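Local coordinates for catalase-3 (Neurospora crassa, PDB 4AJ9), which breaks down hydrogen peroxide into oxygen and water at a heme iron and probably protects cells from its toxic effects, at residues C[141-146]-C[342-347]; C[152-157]-C[178-183]; C[211-216]-C[225-230]. All coordinates share one frame; numbering follows the deposited sequence.

Interaction 1: C[141-146]-C[342-347]. With HEM (protoporphyrin IX containing Fe), chain Y.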
loop_
_atom_site.group_PDB
_atom_site.type_symbol
_atom_site.label_atom_id
_atom_site.label_comp_id
_atom_site.label_asym_id
_atom_site.label_seq_id
_atom_site.Cartn_x
_atom_site.Cartn_y
_atom_site.Cartn_z
ATOM N N PRO C 141 18.516 -20.841 22.825
ATOM C CA PRO C 141 18.533 -21.965 21.877
ATOM C C PRO C 141 17.203 -22.682 21.710
ATOM O O PRO C 141 17.116 -23.589 20.890
ATOM C CB PRO C 141 19.555 -22.926 22.500
ATOM C CG PRO C 141 19.471 -22.644 23.962
ATOM C CD PRO C 141 19.253 -21.150 24.061
ATOM N N VAL C 142 16.193 -22.297 22.481
ATOM C CA VAL C 142 14.894 -22.941 22.391
ATOM C C VAL C 142 13.800 -21.888 22.261
ATOM O O VAL C 142 13.942 -20.768 22.737
ATOM C CB VAL C 142 14.604 -23.822 23.631
ATOM C CG1 VAL C 142 15.572 -25.007 23.685
ATOM C CG2 VAL C 142 14.678 -22.977 24.911
ATOM N N PHE C 143 12.699 -22.248 21.623
ATOM C CA PHE C 143 11.603 -21.309 21.484
ATOM C C PHE C 143 10.376 -21.712 22.307
ATOM O O PHE C 143 10.285 -22.846 22.757
ATOM C CB PHE C 143 11.245 -21.098 20.022
ATOM C CG PHE C 143 10.561 -19.785 19.770
ATOM C CD1 PHE C 143 11.279 -18.601 19.826
ATOM C CD2 PHE C 143 9.207 -19.731 19.531
ATOM C CE1 PHE C 143 10.655 -17.386 19.612
ATOM C CE2 PHE C 143 8.573 -18.522 19.325
ATOM C CZ PHE C 143 9.295 -17.344 19.370
ATOM N N PHE C 144 9.437 -20.781 22.484
ATOM C CA PHE C 144 8.300 -20.966 23.399
ATOM C C PHE C 144 7.299 -22.034 22.992
ATOM O O PHE C 144 6.648 -22.645 23.847
ATOM C CB PHE C 144 7.491 -19.669 23.546
ATOM C CG PHE C 144 8.233 -18.544 24.208
ATOM C CD1 PHE C 144 8.333 -18.472 25.595
ATOM C CD2 PHE C 144 8.788 -17.532 23.451
ATOM C CE1 PHE C 144 8.992 -17.408 26.206
ATOM C CE2 PHE C 144 9.453 -16.465 24.054
ATOM C CZ PHE C 144 9.551 -16.403 25.428
ATOM N N ILE C 145 7.130 -22.228 21.693
ATOM C CA ILE C 145 6.009 -23.024 21.211
ATOM C C ILE C 145 6.489 -24.008 20.173
ATOM O O ILE C 145 7.561 -23.836 19.611
ATOM C CB ILE C 145 4.908 -22.143 20.603
ATOM C CG1 ILE C 145 5.517 -21.232 19.530
ATOM C CG2 ILE C 145 4.222 -21.306 21.704
ATOM C CD1 ILE C 145 4.523 -20.483 18.708
ATOM N N GLN C 146 5.685 -25.038 19.931
ATOM C CA GLN C 146 6.112 -26.186 19.130
ATOM C C GLN C 146 5.462 -26.219 17.751
ATOM O O GLN C 146 5.778 -27.063 16.930
ATOM C CB GLN C 146 5.795 -27.489 19.875
ATOM C CG GLN C 146 6.414 -27.565 21.262
ATOM C CD GLN C 146 6.076 -28.849 21.990
ATOM O OE1 GLN C 146 4.903 -29.179 22.176
ATOM N NE2 GLN C 146 7.106 -29.581 22.410
ATOM N N ASP C 342 10.233 -29.671 11.527
ATOM C CA ASP C 342 9.977 -28.940 12.759
ATOM C C ASP C 342 8.774 -28.042 12.475
ATOM O O ASP C 342 8.862 -27.141 11.648
ATOM C CB ASP C 342 11.238 -28.138 13.082
ATOM C CG ASP C 342 11.060 -27.135 14.205
ATOM O OD1 ASP C 342 9.973 -26.517 14.351
ATOM O OD2 ASP C 342 12.054 -26.946 14.935
ATOM N N PRO C 343 7.628 -28.317 13.120
ATOM C CA PRO C 343 6.394 -27.590 12.786
ATOM C C PRO C 343 6.478 -26.088 13.056
ATOM O O PRO C 343 5.652 -25.326 12.567
ATOM C CB PRO C 343 5.349 -28.228 13.708
ATOM C CG PRO C 343 5.909 -29.581 14.045
ATOM C CD PRO C 343 7.389 -29.374 14.122
ATOM N N LEU C 344 7.465 -25.659 13.828
ATOM C CA LEU C 344 7.609 -24.236 14.074
ATOM C C LEU C 344 8.346 -23.615 12.897
ATOM O O LEU C 344 7.926 -22.609 12.348
ATOM C CB LEU C 344 8.343 -23.986 15.389
ATOM C CG LEU C 344 8.453 -22.529 15.835
ATOM C CD1 LEU C 344 7.106 -22.011 16.317
ATOM C CD2 LEU C 344 9.522 -22.427 16.930
ATOM N N LEU C 345 9.449 -24.241 12.503
ATOM C CA LEU C 345 10.202 -23.789 11.346
ATOM C C LEU C 345 9.305 -23.780 10.117
ATOM O O LEU C 345 9.308 -22.832 9.326
ATOM C CB LEU C 345 11.383 -24.722 11.102
ATOM C CG LEU C 345 12.009 -24.615 9.719
ATOM C CD1 LEU C 345 12.650 -23.253 9.554
ATOM C CD2 LEU C 345 13.046 -25.719 9.562
ATOM N N GLN C 346 8.537 -24.852 9.964
ATOM C CA GLN C 346 7.635 -25.014 8.823
ATOM C C GLN C 346 6.764 -23.788 8.524
ATOM O O GLN C 346 6.672 -23.332 7.372
ATOM C CB GLN C 346 6.774 -26.271 9.021
ATOM C CG GLN C 346 7.580 -27.555 8.930
ATOM C CD GLN C 346 7.837 -27.976 7.482
ATOM O OE1 GLN C 346 6.913 -28.035 6.670
ATOM N NE2 GLN C 346 9.093 -28.283 7.161
ATOM N N GLY C 347 6.122 -23.252 9.555
ATOM C CA GLY C 347 5.266 -22.095 9.380
ATOM C C GLY C 347 6.022 -20.782 9.216
ATOM O O GLY C 347 5.518 -19.842 8.587
HETATM C CHA HEM Y . 11.217 -11.576 12.912
HETATM C CHB HEM Y . 13.750 -15.095 15.125
HETATM C CHC HEM Y . 9.726 -17.781 15.367
HETATM C CHD HEM Y . 7.472 -14.673 12.412
HETATM C C1A HEM Y . 12.250 -12.262 13.527
HETATM C C2A HEM Y . 13.607 -11.777 13.748
HETATM C C3A HEM Y . 14.296 -12.747 14.373
HETATM C C4A HEM Y . 13.412 -13.883 14.549
HETATM C CMA HEM Y . 15.777 -12.709 14.822
HETATM C CAA HEM Y . 14.124 -10.362 13.371
HETATM C CBA HEM Y . 14.909 -10.374 12.063
HETATM C CGA HEM Y . 15.461 -8.992 11.829
HETATM O O1A HEM Y . 14.966 -8.289 10.915
HETATM O O2A HEM Y . 16.397 -8.584 12.568
HETATM C C1B HEM Y . 12.892 -16.158 15.333
HETATM C C2B HEM Y . 13.265 -17.467 15.840
HETATM C C3B HEM Y . 12.150 -18.208 15.930
HETATM C C4B HEM Y . 11.046 -17.397 15.455
HETATM C CMB HEM Y . 14.718 -17.842 16.212
HETATM C CAB HEM Y . 11.990 -19.681 16.376
HETATM C CBB HEM Y . 13.009 -20.542 16.263
HETATM C C1C HEM Y . 8.806 -17.210 14.520
HETATM C C2C HEM Y . 7.571 -17.824 14.056
HETATM C C3C HEM Y . 6.958 -16.942 13.262
HETATM C C4C HEM Y . 7.794 -15.774 13.158
HETATM C CMC HEM Y . 7.055 -19.216 14.467
HETATM C CAC HEM Y . 5.649 -17.105 12.480
HETATM C CBC HEM Y . 5.313 -18.310 12.015
HETATM C C1D HEM Y . 8.244 -13.556 12.280
HETATM C C2D HEM Y . 7.871 -12.409 11.493
HETATM C C3D HEM Y . 9.037 -11.443 11.651
HETATM C C4D HEM Y . 9.997 -12.105 12.506
HETATM C CMD HEM Y . 6.570 -12.231 10.683
HETATM C CAD HEM Y . 9.172 -10.054 11.008
HETATM C CBD HEM Y . 10.011 -10.230 9.747
HETATM C CGD HEM Y . 10.079 -8.923 9.003
HETATM O O1D HEM Y . 11.024 -8.753 8.195
HETATM O O2D HEM Y . 9.210 -8.047 9.244
HETATM N NA HEM Y . 12.176 -13.548 14.024
HETATM N NB HEM Y . 11.539 -16.159 15.108
HETATM N NC HEM Y . 8.908 -15.961 13.946
HETATM N ND HEM Y . 9.492 -13.351 12.854
HETATM FE FE HEM Y . 10.595 -14.797 13.911
#
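Leu-344, in the first turn of helix 343-360, lays its forked end between the loop 141-146 and the heme. With CG anti to the backbone N (chi1 -175°), its CD1 reaches the heme methyl CMC at 3.4 Å and Ile-145 CG1 at 3.7 Å. The other branch, CD2, meets Phe-143 CD2 at 3.8 Å and the backbone Ile-145 O at 3.6 Å. Both loop side chains cross the leucine at about a right angle.

Gln-146 takes part through its backbone: its O rests 3.5 Å from Pro-343 CB, while its amide reaches away to Phe-438 O. The carbonyl oxygens of Ile-145 and Gln-146 are buried by the contact and have no polar partner in the model. Asp-342 caps the helix, its OD1 accepting from Leu-344 N (2.7 Å) and Leu-345 N (3.0 Å), which fixes the turn carrying the leucine.

Phe-143 sets one ring face, toward its rim, over the vinyl carbon CAB of the heme, and Phe-144 CD2 lies over the centre of the opposite face. With Asn-138, a predicted active-site residue, beside Phe-143, this forms part of the apolar wall of a catalase heme pocket.

Interaction 2: C[152-157]-C[178-183]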
loop_
_atom_site.group_PDB
_atom_site.type_symbol
_atom_site.label_atom_id
_atom_site.label_comp_id
_atom_site.label_asym_id
_atom_site.label_seq_id
_atom_site.Cartn_x
_atom_site.Cartn_y
_atom_site.Cartn_z
ATOM N N PRO C 152 0.876 -16.257 16.724
ATOM C CA PRO C 152 0.096 -15.052 17.026
ATOM C C PRO C 152 -0.455 -15.088 18.440
ATOM O O PRO C 152 -0.638 -14.040 19.058
ATOM C CB PRO C 152 -1.057 -15.116 16.019
ATOM C CG PRO C 152 -0.494 -15.868 14.865
ATOM C CD PRO C 152 0.391 -16.934 15.510
ATOM N N ASP C 153 -0.701 -16.285 18.953
ATOM C CA ASP C 153 -1.120 -16.427 20.347
ATOM C C ASP C 153 -0.041 -16.010 21.346
ATOM O O ASP C 153 -0.279 -15.170 22.211
ATOM C CB ASP C 153 -1.573 -17.863 20.626
ATOM C CG ASP C 153 -2.762 -18.263 19.776
ATOM O OD1 ASP C 153 -3.838 -17.655 19.951
ATOM O OD2 ASP C 153 -2.616 -19.171 18.932
ATOM N N LEU C 154 1.129 -16.621 21.240
ATOM C CA LEU C 154 2.281 -16.217 22.047
ATOM C C LEU C 154 2.531 -14.714 21.978
ATOM O O LEU C 154 2.619 -14.028 22.999
ATOM C CB LEU C 154 3.535 -16.948 21.564
ATOM C CG LEU C 154 4.864 -16.341 22.020
ATOM C CD1 LEU C 154 5.124 -16.644 23.510
ATOM C CD2 LEU C 154 6.010 -16.843 21.145
ATOM N N ILE C 155 2.673 -14.203 20.763
ATOM C CA ILE C 155 3.041 -12.803 20.583
ATOM C C ILE C 155 1.975 -11.854 21.145
ATOM O O ILE C 155 2.299 -10.893 21.864
ATOM C CB ILE C 155 3.316 -12.500 19.116
ATOM C CG1 ILE C 155 4.502 -13.343 18.622
ATOM C CG2 ILE C 155 3.575 -11.005 18.934
ATOM C CD1 ILE C 155 5.782 -13.163 19.463
ATOM N N HIS C 156 0.707 -12.118 20.830
ATOM C CA HIS C 156 -0.381 -11.321 21.392
ATOM C C HIS C 156 -0.336 -11.266 22.925
ATOM O O HIS C 156 -0.567 -10.216 23.521
ATOM C CB HIS C 156 -1.745 -11.872 20.971
ATOM C CG HIS C 156 -2.144 -11.504 19.578
ATOM N ND1 HIS C 156 -3.391 -11.789 19.061
ATOM C CD2 HIS C 156 -1.456 -10.888 18.588
ATOM C CE1 HIS C 156 -3.456 -11.355 17.813
ATOM N NE2 HIS C 156 -2.292 -10.816 17.497
ATOM N N SER C 157 -0.042 -12.402 23.554
ATOM C CA SER C 157 -0.083 -12.488 25.009
ATOM C C SER C 157 1.068 -11.706 25.638
ATOM O O SER C 157 0.922 -11.130 26.725
ATOM C CB SER C 157 -0.032 -13.958 25.473
ATOM O OG SER C 157 1.305 -14.455 25.514
ATOM N N ASP C 178 -0.384 -15.754 31.980
ATOM C CA ASP C 178 -1.535 -16.606 31.663
ATOM C C ASP C 178 -1.142 -17.557 30.533
ATOM O O ASP C 178 -1.359 -18.763 30.626
ATOM C CB ASP C 178 -2.742 -15.742 31.255
ATOM C CG ASP C 178 -3.975 -16.560 30.873
ATOM O OD1 ASP C 178 -4.077 -17.742 31.249
ATOM O OD2 ASP C 178 -4.870 -16.001 30.194
ATOM N N PHE C 179 -0.549 -17.016 29.470
ATOM C CA PHE C 179 -0.129 -17.851 28.346
ATOM C C PHE C 179 0.968 -18.853 28.717
ATOM O O PHE C 179 0.894 -20.017 28.341
ATOM C CB PHE C 179 0.327 -17.016 27.143
ATOM C CG PHE C 179 0.689 -17.853 25.943
ATOM C CD1 PHE C 179 -0.298 -18.317 25.085
ATOM C CD2 PHE C 179 2.010 -18.196 25.687
ATOM C CE1 PHE C 179 0.019 -19.105 23.980
ATOM C CE2 PHE C 179 2.341 -18.982 24.582
ATOM C CZ PHE C 179 1.339 -19.437 23.726
ATOM N N PHE C 180 1.976 -18.400 29.455
ATOM C CA PHE C 180 3.093 -19.262 29.839
ATOM C C PHE C 180 2.603 -20.458 30.638
ATOM O O PHE C 180 3.139 -21.561 30.531
ATOM C CB PHE C 180 4.101 -18.479 30.687
ATOM C CG PHE C 180 4.785 -17.358 29.952
ATOM C CD1 PHE C 180 4.964 -17.416 28.576
ATOM C CD2 PHE C 180 5.256 -16.253 30.640
ATOM C CE1 PHE C 180 5.614 -16.391 27.902
ATOM C CE2 PHE C 180 5.889 -15.218 29.966
ATOM C CZ PHE C 180 6.070 -15.294 28.595
ATOM N N SER C 181 1.582 -20.231 31.450
ATOM C CA SER C 181 1.098 -21.265 32.347
ATOM C C SER C 181 0.009 -22.119 31.697
ATOM O O SER C 181 -0.199 -23.267 32.084
ATOM C CB SER C 181 0.635 -20.659 33.677
ATOM O OG SER C 181 -0.442 -19.749 33.503
ATOM N N SER C 182 -0.673 -21.554 30.706
ATOM C CA SER C 182 -1.704 -22.271 29.960
ATOM C C SER C 182 -1.100 -23.137 28.857
ATOM O O SER C 182 -1.739 -24.068 28.375
ATOM C CB SER C 182 -2.682 -21.284 29.328
ATOM O OG SER C 182 -3.497 -20.660 30.305
ATOM N N GLN C 183 0.132 -22.811 28.471
ATOM C CA GLN C 183 0.829 -23.443 27.347
ATOM C C GLN C 183 2.244 -23.820 27.786
ATOM O O GLN C 183 3.208 -23.123 27.458
ATOM C CB GLN C 183 0.903 -22.449 26.173
ATOM C CG GLN C 183 1.436 -23.026 24.861
ATOM C CD GLN C 183 0.465 -24.010 24.259
ATOM O OE1 GLN C 183 -0.366 -23.649 23.421
ATOM N NE2 GLN C 183 0.538 -25.262 24.711
#
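Phe-179 and Leu-154 meet at about a right angle, the ring of one helix laid against the backbone of the other. The phenylalanine carries CG anti to its backbone N (chi1 -177°), which sends the ring from helix 174-182 across to helix 151-158. There Leu-154 CA stands over the ring face, 3.9 Å from the centroid and 19° off the normal, a CH-pi contact with the main chain itself. Asp-153 O lies over the same face nearer the rim, and Gln-183 CB, from the phenylalanine's own segment, covers the opposite one.

The leucine side chain then runs past the ring, its CD1 lying 3.8 Å from Phe-179 CE2. The same methyl comes up to the edge of the Phe-180 ring, near its plane, with CD1 4.4 Å from Phe-180 CE1. At the root of Phe-179, Ser-157 OG approaches Phe-179 CB to 3.2 Å. That hydroxyl gives its proton back into its own helix, to Leu-154 O at 2.9 Å, and so offers the ring a polar group already engaged. An alanine in place of Phe-179 would probably open a gap between the helices, leaving Leu-154 CA without the ring face it lies on and CD1 with only the edge of Phe-180.

The short helical segments run roughly antiparallel, at 142°, with axes 10.0 Å apart. The side chain of Asp-153 contributes only its CB, 3.9 Å from Phe-179 CE1; its carboxylate turns away to Lys-50 of the second subunit in a salt bridge and to Ser-398 N of the fourth. Asp-178 likewise bonds to Tyr-397 and Tyr-401 of the fourth subunit. The chemistry is therefore divided: mostly apolar packing round one ring joins the helices within the chain, while the charged ends serve contacts between subunits of the tetramer.

Interaction 3: C[211-216]-C[225-230]. With HEM (protoporphyrin IX containing Fe), chain Y.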
loop_
_atom_site.group_PDB
_atom_site.type_symbol
_atom_site.label_atom_id
_atom_site.label_comp_id
_atom_site.label_asym_id
_atom_site.label_seq_id
_atom_site.Cartn_x
_atom_site.Cartn_y
_atom_site.Cartn_z
ATOM N N ILE C 211 18.270 -22.430 16.524
ATOM C CA ILE C 211 17.183 -23.111 17.249
ATOM C C ILE C 211 16.718 -24.409 16.584
ATOM O O ILE C 211 16.834 -25.483 17.168
ATOM C CB ILE C 211 15.975 -22.202 17.525
ATOM C CG1 ILE C 211 16.411 -20.979 18.337
ATOM C CG2 ILE C 211 14.859 -22.984 18.257
ATOM C CD1 ILE C 211 15.281 -20.298 19.064
ATOM N N HIS C 212 16.186 -24.318 15.370
ATOM C CA HIS C 212 15.726 -25.524 14.691
ATOM C C HIS C 212 16.867 -26.416 14.291
ATOM O O HIS C 212 17.954 -25.953 13.944
ATOM C CB HIS C 212 14.967 -25.189 13.414
ATOM C CG HIS C 212 13.931 -24.128 13.585
ATOM N ND1 HIS C 212 12.781 -24.321 14.323
ATOM C CD2 HIS C 212 13.857 -22.870 13.091
ATOM C CE1 HIS C 212 12.045 -23.220 14.281
ATOM N NE2 HIS C 212 12.677 -22.326 13.537
ATOM N N THR C 213 16.584 -27.709 14.287
ATOM C CA THR C 213 17.384 -28.642 13.523
ATOM C C THR C 213 17.120 -28.368 12.044
ATOM O O THR C 213 15.968 -28.296 11.615
ATOM C CB THR C 213 17.002 -30.093 13.855
ATOM O OG1 THR C 213 16.980 -30.265 15.281
ATOM C CG2 THR C 213 18.011 -31.080 13.225
ATOM N N PHE C 214 18.197 -28.186 11.289
ATOM C CA PHE C 214 18.142 -28.116 9.834
ATOM C C PHE C 214 18.859 -29.338 9.285
ATOM O O PHE C 214 19.189 -30.256 10.045
ATOM C CB PHE C 214 18.790 -26.827 9.324
ATOM C CG PHE C 214 17.995 -25.583 9.637
ATOM C CD1 PHE C 214 18.136 -24.949 10.862
ATOM C CD2 PHE C 214 17.110 -25.051 8.707
ATOM C CE1 PHE C 214 17.415 -23.809 11.160
ATOM C CE2 PHE C 214 16.381 -23.897 8.993
ATOM C CZ PHE C 214 16.526 -23.282 10.227
ATOM N N ARG C 215 19.081 -29.368 7.975
ATOM C CA ARG C 215 19.876 -30.429 7.370
ATOM C C ARG C 215 21.015 -29.858 6.539
ATOM O O ARG C 215 20.828 -28.902 5.779
ATOM C CB ARG C 215 19.008 -31.326 6.477
ATOM C CG ARG C 215 18.084 -32.264 7.241
ATOM C CD ARG C 215 17.138 -33.025 6.313
ATOM N NE ARG C 215 16.607 -34.207 6.994
ATOM C CZ ARG C 215 15.344 -34.358 7.375
ATOM N NH1 ARG C 215 14.453 -33.410 7.114
ATOM N NH2 ARG C 215 14.971 -35.469 8.003
ATOM N N LEU C 216 22.194 -30.454 6.679
ATOM C CA LEU C 216 23.275 -30.215 5.727
ATOM C C LEU C 216 23.218 -31.354 4.726
ATOM O O LEU C 216 23.004 -32.505 5.108
ATOM C CB LEU C 216 24.642 -30.166 6.418
ATOM C CG LEU C 216 24.859 -29.033 7.417
ATOM C CD1 LEU C 216 26.305 -29.053 7.920
ATOM C CD2 LEU C 216 24.527 -27.686 6.763
ATOM N N LEU C 225 21.646 -34.057 10.253
ATOM C CA LEU C 225 20.856 -33.072 10.975
ATOM C C LEU C 225 21.831 -32.115 11.637
ATOM O O LEU C 225 22.914 -32.529 12.059
ATOM C CB LEU C 225 19.993 -33.768 12.022
ATOM C CG LEU C 225 18.992 -34.806 11.498
ATOM C CD1 LEU C 225 18.354 -35.567 12.675
ATOM C CD2 LEU C 225 17.942 -34.140 10.620
ATOM N N VAL C 226 21.476 -30.833 11.709
ATOM C CA VAL C 226 22.412 -29.833 12.214
ATOM C C VAL C 226 21.748 -28.790 13.123
ATOM O O VAL C 226 20.615 -28.381 12.883
ATOM C CB VAL C 226 23.157 -29.114 11.055
ATOM C CG1 VAL C 226 22.200 -28.278 10.208
ATOM C CG2 VAL C 226 24.265 -28.244 11.595
ATOM N N LYS C 227 22.470 -28.381 14.167
ATOM C CA LYS C 227 22.117 -27.192 14.956
ATOM C C LYS C 227 23.169 -26.115 14.699
ATOM O O LYS C 227 24.375 -26.392 14.772
ATOM C CB LYS C 227 22.069 -27.501 16.464
ATOM C CG LYS C 227 20.997 -28.504 16.897
ATOM C CD LYS C 227 19.591 -27.925 16.772
ATOM C CE LYS C 227 18.602 -28.666 17.676
ATOM N NZ LYS C 227 17.182 -28.285 17.411
ATOM N N TRP C 228 22.722 -24.894 14.403
ATOM C CA TRP C 228 23.640 -23.770 14.214
ATOM C C TRP C 228 23.895 -23.065 15.533
ATOM O O TRP C 228 22.948 -22.771 16.291
ATOM C CB TRP C 228 23.064 -22.727 13.242
ATOM C CG TRP C 228 22.817 -23.186 11.850
ATOM C CD1 TRP C 228 21.600 -23.364 11.249
ATOM C CD2 TRP C 228 23.803 -23.482 10.851
ATOM N NE1 TRP C 228 21.772 -23.763 9.947
ATOM C CE2 TRP C 228 23.115 -23.834 9.676
ATOM C CE3 TRP C 228 25.202 -23.469 10.836
ATOM C CZ2 TRP C 228 23.778 -24.196 8.503
ATOM C CZ3 TRP C 228 25.858 -23.824 9.669
ATOM C CH2 TRP C 228 25.149 -24.181 8.522
ATOM N N HIS C 229 25.164 -22.759 15.789
ATOM C CA HIS C 229 25.560 -22.029 16.991
ATOM C C HIS C 229 26.502 -20.898 16.613
ATOM O O HIS C 229 27.395 -21.079 15.781
ATOM C CB HIS C 229 26.307 -22.936 17.974
ATOM C CG HIS C 229 25.492 -24.067 18.515
ATOM N ND1 HIS C 229 25.177 -24.181 19.852
ATOM C CD2 HIS C 229 24.954 -25.150 17.907
ATOM C CE1 HIS C 229 24.478 -25.287 20.045
ATOM N NE2 HIS C 229 24.320 -25.888 18.879
ATOM N N TRP C 230 26.303 -19.730 17.218
ATOM C CA TRP C 230 27.295 -18.663 17.139
ATOM C C TRP C 230 27.894 -18.509 18.525
ATOM O O TRP C 230 27.166 -18.300 19.491
ATOM C CB TRP C 230 26.667 -17.321 16.737
ATOM C CG TRP C 230 26.179 -17.199 15.313
ATOM C CD1 TRP C 230 24.880 -17.133 14.890
ATOM C CD2 TRP C 230 26.990 -17.073 14.140
ATOM N NE1 TRP C 230 24.840 -16.985 13.521
ATOM C CE2 TRP C 230 26.120 -16.947 13.039
ATOM C CE3 TRP C 230 28.369 -17.055 13.916
ATOM C CZ2 TRP C 230 26.583 -16.819 11.734
ATOM C CZ3 TRP C 230 28.830 -16.924 12.623
ATOM C CH2 TRP C 230 27.937 -16.797 11.544
HETATM C CHA HEM Y . 11.217 -11.576 12.912
HETATM C CHB HEM Y . 13.750 -15.095 15.125
HETATM C CHC HEM Y . 9.726 -17.781 15.367
HETATM C CHD HEM Y . 7.472 -14.673 12.412
HETATM C C1A HEM Y . 12.250 -12.262 13.527
HETATM C C2A HEM Y . 13.607 -11.777 13.748
HETATM C C3A HEM Y . 14.296 -12.747 14.373
HETATM C C4A HEM Y . 13.412 -13.883 14.549
HETATM C CMA HEM Y . 15.777 -12.709 14.822
HETATM C CAA HEM Y . 14.124 -10.362 13.371
HETATM C CBA HEM Y . 14.909 -10.374 12.063
HETATM C CGA HEM Y . 15.461 -8.992 11.829
HETATM O O1A HEM Y . 14.966 -8.289 10.915
HETATM O O2A HEM Y . 16.397 -8.584 12.568
HETATM C C1B HEM Y . 12.892 -16.158 15.333
HETATM C C2B HEM Y . 13.265 -17.467 15.840
HETATM C C3B HEM Y . 12.150 -18.208 15.930
HETATM C C4B HEM Y . 11.046 -17.397 15.455
HETATM C CMB HEM Y . 14.718 -17.842 16.212
HETATM C CAB HEM Y . 11.990 -19.681 16.376
HETATM C CBB HEM Y . 13.009 -20.542 16.263
HETATM C C1C HEM Y . 8.806 -17.210 14.520
HETATM C C2C HEM Y . 7.571 -17.824 14.056
HETATM C C3C HEM Y . 6.958 -16.942 13.262
HETATM C C4C HEM Y . 7.794 -15.774 13.158
HETATM C CMC HEM Y . 7.055 -19.216 14.467
HETATM C CAC HEM Y . 5.649 -17.105 12.480
HETATM C CBC HEM Y . 5.313 -18.310 12.015
HETATM C C1D HEM Y . 8.244 -13.556 12.280
HETATM C C2D HEM Y . 7.871 -12.409 11.493
HETATM C C3D HEM Y . 9.037 -11.443 11.651
HETATM C C4D HEM Y . 9.997 -12.105 12.506
HETATM C CMD HEM Y . 6.570 -12.231 10.683
HETATM C CAD HEM Y . 9.172 -10.054 11.008
HETATM C CBD HEM Y . 10.011 -10.230 9.747
HETATM C CGD HEM Y . 10.079 -8.923 9.003
HETATM O O1D HEM Y . 11.024 -8.753 8.195
HETATM O O2D HEM Y . 9.210 -8.047 9.244
HETATM N NA HEM Y . 12.176 -13.548 14.024
HETATM N NB HEM Y . 11.539 -16.159 15.108
HETATM N NC HEM Y . 8.908 -15.961 13.946
HETATM N ND HEM Y . 9.492 -13.351 12.854
HETATM FE FE HEM Y . 10.595 -14.797 13.911
HETATM O O HOH W 1 20.554 -23.992 17.380
HETATM O O HOH W 2 20.005 -24.334 14.730
#
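Lys-227 brings its ammonium group to two acceptors of the facing segment: NZ donates to Ile-211 O at 2.8 Å, in the carbonyl plane, and to Thr-213 OG1 at 2.9 Å. A bend at chi2 (-70°) turns the chain across toward the facing segment. The threonine hydroxyl, which accepts from the lysine, is also hydrogen-bonded to Leu-290 O. Two waters fill in where the backbones have parted. One takes the N-H of Ile-211 and donates to Trp-228 O; the other donates to His-212 O at 2.7 Å and accepts from Trp-228 N at 2.8 Å.

Beyond them the chains close into the beta hairpin of strands 214-217 and 223-232, part of the antiparallel barrel of the catalase fold. Phe-214 and Val-226 form a hydrogen-bonded pair: Phe-214 N reaches Val-226 O at 2.9 Å, nearly straight at 163°, and Val-226 N returns to Phe-214 O at 2.9 Å from 44° above the carbonyl plane. Arg-215 and Leu-225 follow as a non-hydrogen-bonded pair whose side chains lie side by side, Leu-225 CD2 over one guanidinium face and 3.9 Å from Arg-215 NE. The guanidinium nitrogens find their acceptors elsewhere, NE in a salt bridge with Glu-280 and NH1 with Glu-341. On the sheet face of Phe-214 and Val-226, Leu-216 CG packs on Val-226 CG1.

At the heme end, His-212 NE2 lies 3.3 Å from the vinyl carbon CBB of the heme and is hydrogen-bonded to Arg-348 NH1, its ND1 to Asp-342 OD2, while Ile-211 CD1 touches the same vinyl carbon.

Interactions 1 and 3 share the heme, their centres about 13 Å apart, and both touch the same vinyl group: Phe-143 at CAB, Ile-211 and His-212 at CBB. They also join directly, Asp-342 OD2 lying 2.8 Å from His-212 ND1 in a probable hydrogen bond, so the aspartate that caps the helix with one oxygen holds the imidazole with the other. Interaction 2 forms a layer behind interaction 1: Leu-154 CD2 meets Phe-143 CE2 at 3.6 Å, and Ile-145 CG2 meets Phe-179 CZ at 4.0 Å. Interactions 2 and 3 do not touch, their nearest atoms about 10 Å apart. Packing thus runs from the helices whose polar side chains meet other subunits, through Phe-143, to the heme.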